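Local coordinates for telomere length regulator taz1 (Schizosaccharomyces pombe, PDB 4ZMI), which binds double-stranded telomeric DNA and regulates telomere length and function, the present chain being its helical, TRF-family domain, at residues A[125-130]-A[135-140]; A[140-145]-A[194-199]. All coordinates share one frame; numbering follows the deposited sequence.

Contact 1. Residues A[125-130]-A[135-140]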
loop_
_atom_site.group_PDB
_atom_site.type_symbol
_atom_site.label_atom_id
_atom_site.label_comp_id
_atom_site.label_asym_id
_atom_site.label_seq_id
_atom_site.Cartn_x
_atom_site.Cartn_y
_atom_site.Cartn_z
ATOM N N LEU A 125 1.792 5.153 -3.189
ATOM C CA LEU A 125 2.903 5.737 -3.943
ATOM C C LEU A 125 3.178 4.911 -5.189
ATOM O O LEU A 125 3.475 5.462 -6.245
ATOM C CB LEU A 125 4.181 5.853 -3.102
ATOM C CG LEU A 125 4.188 6.975 -2.047
ATOM C CD1 LEU A 125 5.268 6.689 -1.032
ATOM C CD2 LEU A 125 4.422 8.359 -2.653
ATOM N N ASP A 126 3.083 3.588 -5.065
ATOM C CA ASP A 126 3.336 2.716 -6.210
ATOM C C ASP A 126 2.318 3.008 -7.297
ATOM O O ASP A 126 2.675 3.176 -8.455
ATOM C CB ASP A 126 3.272 1.253 -5.813
ATOM C CG ASP A 126 3.621 0.323 -6.963
ATOM O OD1 ASP A 126 4.676 0.527 -7.606
ATOM O OD2 ASP A 126 2.828 -0.610 -7.226
ATOM N N ALA A 127 1.051 3.099 -6.912
ATOM C CA ALA A 127 -0.006 3.493 -7.846
ATOM C C ALA A 127 0.308 4.834 -8.473
ATOM O O ALA A 127 0.213 5.001 -9.687
ATOM C CB ALA A 127 -1.364 3.550 -7.141
ATOM N N LEU A 128 0.709 5.792 -7.652
ATOM C CA LEU A 128 1.036 7.109 -8.179
ATOM C C LEU A 128 2.205 7.083 -9.150
ATOM O O LEU A 128 2.289 7.918 -10.051
ATOM C CB LEU A 128 1.334 8.084 -7.044
ATOM C CG LEU A 128 0.155 8.536 -6.174
ATOM C CD1 LEU A 128 0.634 9.532 -5.124
ATOM C CD2 LEU A 128 -0.940 9.162 -7.033
ATOM N N LEU A 129 3.122 6.137 -8.958
ATOM C CA LEU A 129 4.321 6.064 -9.791
ATOM C C LEU A 129 4.022 5.306 -11.070
ATOM O O LEU A 129 4.666 5.510 -12.081
ATOM C CB LEU A 129 5.463 5.373 -9.047
ATOM C CG LEU A 129 6.138 6.209 -7.965
ATOM C CD1 LEU A 129 6.850 5.300 -6.981
ATOM C CD2 LEU A 129 7.114 7.172 -8.580
ATOM N N SER A 130 3.033 4.426 -11.006
ATOM C CA SER A 130 2.732 3.531 -12.107
ATOM C C SER A 130 1.971 4.234 -13.207
ATOM O O SER A 130 2.228 4.023 -14.383
ATOM C CB SER A 130 1.873 2.388 -11.602
ATOM O OG SER A 130 2.638 1.538 -10.790
ATOM N N ASP A 135 -6.272 7.972 -16.221
ATOM C CA ASP A 135 -7.155 7.509 -15.135
ATOM C C ASP A 135 -7.491 8.613 -14.124
ATOM O O ASP A 135 -6.691 9.520 -13.896
ATOM C CB ASP A 135 -6.532 6.328 -14.383
ATOM C CG ASP A 135 -7.007 4.982 -14.898
ATOM O OD1 ASP A 135 -6.253 4.334 -15.659
ATOM O OD2 ASP A 135 -8.129 4.566 -14.532
ATOM N N SER A 136 -8.679 8.530 -13.526
ATOM C CA SER A 136 -9.023 9.372 -12.381
ATOM C C SER A 136 -8.955 8.501 -11.130
ATOM O O SER A 136 -9.406 8.884 -10.048
ATOM C CB SER A 136 -10.407 10.019 -12.536
ATOM O OG SER A 136 -11.457 9.084 -12.345
ATOM N N PHE A 137 -8.391 7.311 -11.313
ATOM C CA PHE A 137 -8.010 6.426 -10.217
ATOM C C PHE A 137 -6.788 7.024 -9.530
ATOM O O PHE A 137 -6.481 6.734 -8.375
ATOM C CB PHE A 137 -7.706 5.037 -10.777
ATOM C CG PHE A 137 -6.778 4.216 -9.932
ATOM C CD1 PHE A 137 -7.249 3.543 -8.815
ATOM C CD2 PHE A 137 -5.439 4.089 -10.279
ATOM C CE1 PHE A 137 -6.400 2.771 -8.047
ATOM C CE2 PHE A 137 -4.582 3.320 -9.517
ATOM C CZ PHE A 137 -5.060 2.658 -8.397
ATOM N N TYR A 138 -6.103 7.882 -10.269
ATOM C CA TYR A 138 -5.036 8.687 -9.726
ATOM C C TYR A 138 -5.568 9.600 -8.632
ATOM O O TYR A 138 -5.046 9.624 -7.512
ATOM C CB TYR A 138 -4.449 9.537 -10.836
ATOM C CG TYR A 138 -2.996 9.786 -10.639
ATOM C CD1 TYR A 138 -2.067 8.809 -10.960
ATOM C CD2 TYR A 138 -2.544 10.983 -10.110
ATOM C CE1 TYR A 138 -0.716 9.019 -10.775
ATOM C CE2 TYR A 138 -1.196 11.206 -9.918
ATOM C CZ TYR A 138 -0.283 10.217 -10.253
ATOM O OH TYR A 138 1.065 10.424 -10.074
ATOM N N GLY A 139 -6.608 10.360 -8.979
ATOM C CA GLY A 139 -7.248 11.283 -8.062
ATOM C C GLY A 139 -7.543 10.660 -6.713
ATOM O O GLY A 139 -7.200 11.234 -5.686
ATOM N N ASP A 140 -8.163 9.481 -6.722
ATOM C CA ASP A 140 -8.390 8.691 -5.511
ATOM C C ASP A 140 -7.090 8.379 -4.747
ATOM O O ASP A 140 -7.081 8.320 -3.516
ATOM C CB ASP A 140 -9.106 7.376 -5.868
ATOM C CG ASP A 140 -10.493 7.601 -6.498
ATOM O OD1 ASP A 140 -10.880 8.775 -6.727
ATOM O OD2 ASP A 140 -11.193 6.603 -6.781
#
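The turn between two consecutive helices of the TRF-family domain, 118-130 and 137-154, is closed where Tyr138 lies across Leu128. Two features of the tyrosine are used at once. Its hydroxyl donates to the backbone O of Leu128, with Tyr138 OH and Leu128 O 2.8 Å apart; the C=O...O angle is 126° and the donor is tilted 18° from the carbonyl plane. Its ring meanwhile receives the leucine: Leu128 CD2 stands over one face, 3.6 Å from the centroid of the Tyr138 ring and displaced toward the rim, a CH-pi contact in which the two side chains cross at about a right angle. Within this all-helical fold, where a short loop joins the two helices, the first helix offers a main-chain acceptor near its C-terminal end, while the second supplies the donor from its first turn. Phe137, with CG anti to the backbone N (chi1 155°), reaches back so that Phe137 CZ comes 4.0 Å from Ala127 CB, an apolar contact one residue earlier on the first helix. The Phe137 ring also lies nearly parallel to that of Phe224 in helix 214-229, whereas Tyr138 and Leu128 both touch Trp187 of helix 185-189.

Contact 2. Residues A[140-145]-A[194-199]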
loop_
_atom_site.group_PDB
_atom_site.type_symbol
_atom_site.label_atom_id
_atom_site.label_comp_id
_atom_site.label_asym_id
_atom_site.label_seq_id
_atom_site.Cartn_x
_atom_site.Cartn_y
_atom_site.Cartn_z
ATOM N N ASP A 140 -8.163 9.481 -6.722
ATOM C CA ASP A 140 -8.390 8.691 -5.511
ATOM C C ASP A 140 -7.090 8.379 -4.747
ATOM O O ASP A 140 -7.081 8.320 -3.516
ATOM C CB ASP A 140 -9.106 7.376 -5.868
ATOM C CG ASP A 140 -10.493 7.601 -6.498
ATOM O OD1 ASP A 140 -10.880 8.775 -6.727
ATOM O OD2 ASP A 140 -11.193 6.603 -6.781
ATOM N N ALA A 141 -5.997 8.157 -5.473
ATOM C CA ALA A 141 -4.728 7.850 -4.824
ATOM C C ALA A 141 -4.150 9.097 -4.154
ATOM O O ALA A 141 -3.615 9.024 -3.049
ATOM C CB ALA A 141 -3.745 7.249 -5.814
ATOM N N LEU A 142 -4.269 10.243 -4.807
ATOM C CA LEU A 142 -3.878 11.493 -4.160
ATOM C C LEU A 142 -4.662 11.728 -2.877
ATOM O O LEU A 142 -4.106 12.147 -1.858
ATOM C CB LEU A 142 -4.045 12.670 -5.105
ATOM C CG LEU A 142 -2.951 12.633 -6.173
ATOM C CD1 LEU A 142 -3.177 13.701 -7.241
ATOM C CD2 LEU A 142 -1.594 12.798 -5.522
ATOM N N VAL A 143 -5.951 11.426 -2.903
ATOM C CA VAL A 143 -6.778 11.740 -1.746
ATOM C C VAL A 143 -6.416 10.815 -0.591
ATOM O O VAL A 143 -6.180 11.264 0.536
ATOM C CB VAL A 143 -8.281 11.706 -2.093
ATOM C CG1 VAL A 143 -9.122 11.905 -0.852
ATOM C CG2 VAL A 143 -8.590 12.796 -3.125
ATOM N N LEU A 144 -6.318 9.527 -0.886
ATOM C CA LEU A 144 -5.898 8.567 0.111
ATOM C C LEU A 144 -4.496 8.917 0.626
ATOM O O LEU A 144 -4.191 8.738 1.798
ATOM C CB LEU A 144 -5.947 7.174 -0.483
ATOM C CG LEU A 144 -5.857 6.055 0.547
ATOM C CD1 LEU A 144 -7.044 6.092 1.473
ATOM C CD2 LEU A 144 -5.759 4.694 -0.140
ATOM N N PHE A 145 -3.657 9.463 -0.242
ATOM C CA PHE A 145 -2.309 9.851 0.179
ATOM C C PHE A 145 -2.351 10.971 1.209
ATOM O O PHE A 145 -1.633 10.932 2.206
ATOM C CB PHE A 145 -1.408 10.232 -1.005
ATOM C CG PHE A 145 0.017 10.511 -0.605
ATOM C CD1 PHE A 145 0.950 9.480 -0.535
ATOM C CD2 PHE A 145 0.420 11.788 -0.262
ATOM C CE1 PHE A 145 2.254 9.732 -0.153
ATOM C CE2 PHE A 145 1.718 12.042 0.134
ATOM C CZ PHE A 145 2.639 11.019 0.184
ATOM N N ASP A 194 6.260 17.242 -6.244
ATOM C CA ASP A 194 6.141 18.566 -5.651
ATOM C C ASP A 194 4.809 18.680 -4.931
ATOM O O ASP A 194 4.734 19.258 -3.835
ATOM C CB ASP A 194 6.284 19.639 -6.725
ATOM C CG ASP A 194 7.680 19.690 -7.303
ATOM O OD1 ASP A 194 8.650 19.545 -6.527
ATOM O OD2 ASP A 194 7.808 19.867 -8.531
ATOM N N PHE A 195 3.759 18.110 -5.522
ATOM C CA PHE A 195 2.459 18.093 -4.844
ATOM C C PHE A 195 2.545 17.357 -3.500
ATOM O O PHE A 195 1.996 17.824 -2.496
ATOM C CB PHE A 195 1.358 17.479 -5.726
ATOM C CG PHE A 195 -0.015 17.522 -5.096
ATOM C CD1 PHE A 195 -0.646 18.735 -4.867
ATOM C CD2 PHE A 195 -0.658 16.359 -4.710
ATOM C CE1 PHE A 195 -1.899 18.785 -4.269
ATOM C CE2 PHE A 195 -1.902 16.391 -4.112
ATOM C CZ PHE A 195 -2.530 17.616 -3.895
ATOM N N LEU A 196 3.253 16.224 -3.483
ATOM C CA LEU A 196 3.366 15.410 -2.275
ATOM C C LEU A 196 4.207 16.144 -1.244
ATOM O O LEU A 196 3.856 16.162 -0.074
ATOM C CB LEU A 196 3.987 14.038 -2.570
ATOM C CG LEU A 196 3.370 13.218 -3.701
ATOM C CD1 LEU A 196 4.037 11.866 -3.787
ATOM C CD2 LEU A 196 1.897 13.046 -3.476
ATOM N N LYS A 197 5.316 16.745 -1.672
ATOM C CA LYS A 197 6.178 17.473 -0.737
ATOM C C LYS A 197 5.421 18.650 -0.141
ATOM O O LYS A 197 5.580 18.979 1.032
ATOM C CB LYS A 197 7.439 17.977 -1.437
ATOM C CG LYS A 197 8.500 16.916 -1.700
ATOM C CD LYS A 197 9.746 17.543 -2.335
ATOM C CE LYS A 197 9.768 17.411 -3.864
ATOM N NZ LYS A 197 10.846 18.241 -4.512
ATOM N N SER A 198 4.604 19.288 -0.973
ATOM C CA SER A 198 3.744 20.370 -0.521
ATOM C C SER A 198 2.735 19.876 0.494
ATOM O O SER A 198 2.596 20.460 1.569
ATOM C CB SER A 198 2.989 20.992 -1.694
ATOM O OG SER A 198 3.772 21.978 -2.332
ATOM N N THR A 199 2.017 18.816 0.135
ATOM C CA THR A 199 0.946 18.316 0.969
ATOM C C THR A 199 1.532 18.000 2.325
ATOM O O THR A 199 0.968 18.346 3.360
ATOM C CB THR A 199 0.365 17.000 0.407
ATOM O OG1 THR A 199 -0.216 17.216 -0.887
ATOM C CG2 THR A 199 -0.676 16.414 1.368
#
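Phe145 and Leu196 bury the most surface here, followed by Leu142, and all three meet through carbon alone. Leu196 CD2 is the central methyl: it sits over one face of the Phe145 ring, 4.0 Å from the centroid and 25° off the normal, which makes a CH-pi contact offset toward the rim, near Phe145 CD2 and CE2. The leucine side chain and the phenylalanine run at about a right angle to each other. With its CG anti to the backbone N (chi1 -175°), Phe145 extends its ring from helix 137-154 toward helix 192-203, against Leu196. One turn earlier, Leu142 CD2 lies 4.1 Å from Leu196 CD2 and meets Phe195 at its ring edge, 3.8 Å from Phe195 CD2. Over one face of the Phe195 ring stands Thr199 OG1, which also donates to Phe195 O at 2.8 Å; Thr199 N reaches the same oxygen from the opposite face of its plane. Burial is graded across the interface, from the enclosed Phe145 and Leu196 to the exposed Phe195. The segment axes approach to 11.6 Å and cross at -26°, a spacing bridged by leucine and phenylalanine side chains: near-parallel packing of two helices distant in sequence, within the all-helical TRF-family domain.

In the fold
Helix 137-154 is common to both contacts, a worked case of one helix serving two neighbours. Its first turn takes part in contact 1, against helix 118-130, and the following turns form contact 2, against helix 192-203; Asp140 belongs to both ranges. Along the chain the contacts come in series, one local and the other spanning 48 intervening residues, yet their centres are only 10 Å apart. They touch directly: Leu125 CD2 packs 3.6 Å from Phe145 CE1 and 3.7 Å from Leu196 CD1, and Leu128 CD2 lies 3.6 Å from Ala141 CB. Apolar side chains of all three helices thus pack against one another, on the same side of the chain's centre in the Taz1 helical domain.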